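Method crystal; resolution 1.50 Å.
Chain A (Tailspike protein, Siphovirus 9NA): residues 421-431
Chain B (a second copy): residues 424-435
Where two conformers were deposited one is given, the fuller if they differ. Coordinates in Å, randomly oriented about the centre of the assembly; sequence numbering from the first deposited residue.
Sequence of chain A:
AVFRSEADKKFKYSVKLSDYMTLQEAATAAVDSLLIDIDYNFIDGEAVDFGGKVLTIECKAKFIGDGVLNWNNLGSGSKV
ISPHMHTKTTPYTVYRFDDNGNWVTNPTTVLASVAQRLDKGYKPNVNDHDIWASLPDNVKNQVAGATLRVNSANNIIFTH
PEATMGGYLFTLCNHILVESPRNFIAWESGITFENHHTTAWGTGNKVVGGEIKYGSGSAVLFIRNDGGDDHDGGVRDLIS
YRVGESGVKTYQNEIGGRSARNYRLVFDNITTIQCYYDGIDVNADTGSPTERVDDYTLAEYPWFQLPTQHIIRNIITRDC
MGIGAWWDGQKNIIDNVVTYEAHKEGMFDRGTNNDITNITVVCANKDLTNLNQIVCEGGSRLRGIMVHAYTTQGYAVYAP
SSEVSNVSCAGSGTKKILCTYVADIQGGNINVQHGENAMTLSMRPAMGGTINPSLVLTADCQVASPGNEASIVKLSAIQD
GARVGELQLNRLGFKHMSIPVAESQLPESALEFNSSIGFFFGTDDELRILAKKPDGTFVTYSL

Chain A (421-431) YVADIQGGNIN
Chain B, residues 424-435: DIQGGNINVQHG

Two copies of the tailspike chain meet through a short parallel pairing: the weakly bonded strand around A425-A427 runs beside strand B430-B433, axes 8° apart and 4.8 Å at closest approach. Ile A425 (phi/psi -94/130) sits opposite Ile B430 (-108/124), CA to CA 4.8 Å. Four backbone hydrogen bonds hold the pairing, one donated by chain A and three by chain B: Ile A425 N gives to Asn B429 O (2.8 Å), Asn B431 N to Ile A425 O (2.8 Å), Gln B433 N to Gly A427 O (2.9 Å) and, upstream, Gly B428 N to Ala A423 O (3.0 Å). Gly A427 N stays 3.8 Å from Asn B431 O, so the ladder lacks a rung there. Glycine is what this approach tolerates: a CB on Gly B428 (-104/-134) would lie 2.5 Å from Val A422 O, and one on Gly B427 (158/-163) 2.5 Å from Ile A425 CG1.

The isoleucines, all m,t, supply the apolar seam. Ile A425 CD1 reaches Ile B425 CG2 at 3.8 Å, while Ile A430 CD1 meets Val B432 CG1 (chi1 m) at 4.0 Å.

Water serves the polar side chains. Asp A424 (chi1 m) accepts from water 1 at OD1 (2.6 Å) and from water 2 at OD2 (2.6 Å); these waters accept from Asn B429 N (3.0 Å) and Asn B431 ND2 (2.9 Å; chi1 t), respectively. Water 4 accepts from Gln A426 NE2 (3.0 Å) and donates to Gln B433 OE1 (2.8 Å).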

# COMPACT_ATOMS: atom_id res chain seq x y z
N TYR A 421 -22.53 -12.90 5.32
CA TYR A 421 -22.32 -13.36 3.95
C TYR A 421 -20.81 -13.49 3.69
O TYR A 421 -20.05 -12.56 4.02
CB TYR A 421 -22.95 -12.37 2.94
CG TYR A 421 -22.72 -12.81 1.51
CD1 TYR A 421 -23.49 -13.86 0.94
CD2 TYR A 421 -21.71 -12.24 0.73
CE1 TYR A 421 -23.24 -14.31 -0.37
CE2 TYR A 421 -21.46 -12.70 -0.57
CZ TYR A 421 -22.23 -13.70 -1.12
OH TYR A 421 -21.95 -14.15 -2.40
N VAL A 422 -20.42 -14.62 3.10
CA VAL A 422 -19.05 -14.90 2.69
C VAL A 422 -19.07 -15.00 1.16
O VAL A 422 -19.82 -15.81 0.60
CB VAL A 422 -18.54 -16.23 3.33
CG1 VAL A 422 -17.21 -16.63 2.76
CG2 VAL A 422 -18.44 -16.13 4.87
N ALA A 423 -18.26 -14.20 0.48
CA ALA A 423 -18.28 -14.15 -0.98
C ALA A 423 -17.64 -15.36 -1.66
O ALA A 423 -16.85 -16.09 -1.06
CB ALA A 423 -17.56 -12.87 -1.46
N ASP A 424 -17.98 -15.51 -2.93
CA ASP A 424 -17.47 -16.60 -3.76
C ASP A 424 -15.94 -16.56 -3.89
O ASP A 424 -15.31 -15.50 -3.86
CB ASP A 424 -18.07 -16.52 -5.18
CG ASP A 424 -19.59 -16.72 -5.23
OD1 ASP A 424 -20.26 -16.88 -4.19
OD2 ASP A 424 -20.12 -16.71 -6.37
N ILE A 425 -15.34 -17.74 -4.04
CA ILE A 425 -13.97 -17.91 -4.53
C ILE A 425 -14.01 -18.14 -6.04
O ILE A 425 -14.78 -18.99 -6.52
CB ILE A 425 -13.35 -19.15 -3.85
CG1 ILE A 425 -13.18 -18.87 -2.34
CG2 ILE A 425 -12.03 -19.54 -4.50
CD1 ILE A 425 -12.80 -20.10 -1.53
N GLN A 426 -13.21 -17.38 -6.78
CA GLN A 426 -13.10 -17.49 -8.26
C GLN A 426 -11.64 -17.66 -8.68
O GLN A 426 -10.71 -17.25 -7.96
CB GLN A 426 -13.74 -16.28 -8.96
CG GLN A 426 -15.28 -16.35 -8.76
CD GLN A 426 -16.01 -15.15 -9.29
OE1 GLN A 426 -16.54 -14.34 -8.52
NE2 GLN A 426 -16.02 -15.00 -10.61
N GLY A 427 -11.46 -18.26 -9.85
CA GLY A 427 -10.11 -18.55 -10.36
C GLY A 427 -10.18 -19.67 -11.37
O GLY A 427 -11.24 -19.94 -11.93
N GLY A 428 -9.02 -20.26 -11.65
CA GLY A 428 -8.90 -21.32 -12.67
C GLY A 428 -8.76 -22.71 -12.07
O GLY A 428 -9.50 -23.07 -11.16
N ASN A 429 -7.81 -23.50 -12.57
CA ASN A 429 -7.58 -24.83 -12.00
C ASN A 429 -7.23 -24.68 -10.53
O ASN A 429 -6.64 -23.67 -10.13
CB ASN A 429 -6.43 -25.53 -12.69
CG ASN A 429 -6.79 -25.99 -14.06
OD1 ASN A 429 -7.84 -26.55 -14.27
ND2 ASN A 429 -5.90 -25.76 -15.00
N ILE A 430 -7.60 -25.66 -9.73
CA ILE A 430 -7.30 -25.63 -8.30
C ILE A 430 -6.21 -26.67 -8.01
O ILE A 430 -6.39 -27.84 -8.36
CB ILE A 430 -8.54 -25.91 -7.47
CG1 ILE A 430 -9.64 -24.89 -7.74
CG2 ILE A 430 -8.19 -25.90 -6.00
CD1 ILE A 430 -11.02 -25.31 -7.24
N ASN A 431 -5.10 -26.23 -7.41
CA ASN A 431 -3.96 -27.09 -7.14
C ASN A 431 -3.52 -26.86 -5.69
O ASN A 431 -2.81 -25.88 -5.39
CB ASN A 431 -2.82 -26.78 -8.12
CG ASN A 431 -1.43 -27.25 -7.62
OD1 ASN A 431 -1.32 -28.22 -6.85
ND2 ASN A 431 -0.37 -26.55 -8.05
N ASP B 424 -4.84 -22.90 4.97
CA ASP B 424 -6.15 -23.18 4.39
C ASP B 424 -6.62 -22.08 3.43
O ASP B 424 -6.29 -20.91 3.59
CB ASP B 424 -7.21 -23.32 5.51
CG ASP B 424 -6.97 -24.50 6.47
OD1 ASP B 424 -5.97 -25.24 6.35
OD2 ASP B 424 -7.83 -24.68 7.36
N ILE B 425 -7.40 -22.49 2.43
CA ILE B 425 -8.23 -21.59 1.63
C ILE B 425 -9.64 -21.54 2.23
O ILE B 425 -10.23 -22.60 2.51
CB ILE B 425 -8.32 -22.14 0.19
CG1 ILE B 425 -6.92 -22.07 -0.48
CG2 ILE B 425 -9.37 -21.41 -0.64
CD1 ILE B 425 -6.84 -22.81 -1.80
N GLN B 426 -10.15 -20.33 2.45
CA GLN B 426 -11.51 -20.10 3.00
C GLN B 426 -12.30 -19.16 2.11
O GLN B 426 -11.72 -18.34 1.36
CB GLN B 426 -11.45 -19.58 4.45
CG GLN B 426 -10.93 -20.72 5.37
CD GLN B 426 -10.70 -20.28 6.79
OE1 GLN B 426 -9.55 -20.20 7.25
NE2 GLN B 426 -11.78 -19.98 7.50
N GLY B 427 -13.62 -19.27 2.19
CA GLY B 427 -14.51 -18.47 1.34
C GLY B 427 -15.86 -19.15 1.23
O GLY B 427 -16.21 -19.99 2.07
N GLY B 428 -16.63 -18.73 0.24
CA GLY B 428 -18.00 -19.24 0.04
C GLY B 428 -18.11 -20.22 -1.12
O GLY B 428 -17.30 -21.13 -1.23
N ASN B 429 -19.12 -20.05 -1.97
CA ASN B 429 -19.24 -20.92 -3.14
C ASN B 429 -17.99 -20.80 -3.98
O ASN B 429 -17.35 -19.74 -4.01
CB ASN B 429 -20.42 -20.52 -4.00
CG ASN B 429 -21.72 -20.88 -3.37
OD1 ASN B 429 -21.90 -21.96 -2.88
ND2 ASN B 429 -22.66 -19.96 -3.41
N ILE B 430 -17.62 -21.88 -4.65
CA ILE B 430 -16.44 -21.88 -5.51
C ILE B 430 -16.89 -21.91 -6.97
O ILE B 430 -17.66 -22.81 -7.35
CB ILE B 430 -15.53 -23.06 -5.21
CG1 ILE B 430 -15.07 -23.05 -3.75
CG2 ILE B 430 -14.33 -23.04 -6.12
CD1 ILE B 430 -14.48 -24.38 -3.27
N ASN B 431 -16.45 -20.93 -7.77
CA ASN B 431 -16.86 -20.79 -9.15
C ASN B 431 -15.61 -20.56 -10.00
O ASN B 431 -15.09 -19.43 -10.08
CB ASN B 431 -17.85 -19.64 -9.30
CG ASN B 431 -17.96 -19.10 -10.75
OD1 ASN B 431 -17.73 -19.83 -11.73
ND2 ASN B 431 -18.29 -17.80 -10.88
N VAL B 432 -15.09 -21.64 -10.56
CA VAL B 432 -13.84 -21.57 -11.32
C VAL B 432 -14.12 -21.78 -12.80
O VAL B 432 -15.14 -22.41 -13.19
CB VAL B 432 -12.75 -22.57 -10.77
CG1 VAL B 432 -12.30 -22.17 -9.33
CG2 VAL B 432 -13.22 -24.03 -10.82
N GLN B 433 -13.23 -21.24 -13.62
CA GLN B 433 -13.41 -21.27 -15.05
C GLN B 433 -12.05 -21.41 -15.74
O GLN B 433 -11.02 -21.13 -15.17
CB GLN B 433 -14.13 -19.99 -15.48
CG GLN B 433 -13.31 -18.70 -15.27
CD GLN B 433 -14.14 -17.48 -15.53
OE1 GLN B 433 -15.09 -17.20 -14.80
NE2 GLN B 433 -13.80 -16.76 -16.58
N HIS B 434 -12.04 -21.88 -16.97
CA HIS B 434 -10.78 -22.03 -17.72
C HIS B 434 -11.01 -21.95 -19.23
O HIS B 434 -12.07 -22.36 -19.72
CB HIS B 434 -10.09 -23.36 -17.36
CG HIS B 434 -8.60 -23.33 -17.50
ND1 HIS B 434 -7.96 -23.36 -18.72
CD2 HIS B 434 -7.62 -23.20 -16.57
CE1 HIS B 434 -6.65 -23.29 -18.53
NE2 HIS B 434 -6.42 -23.18 -17.24
N GLY B 435 -10.03 -21.42 -19.96
CA GLY B 435 -10.07 -21.40 -21.42
C GLY B 435 -9.96 -22.78 -22.06
O GLY B 435 -10.59 -23.05 -23.10
O HOH W 1 -20.41 -17.39 -1.60
O HOH W 2 -18.95 -16.12 -8.62
O HOH W 3 -22.51 -17.98 -5.99
O HOH W 4 -14.84 -17.33 -12.05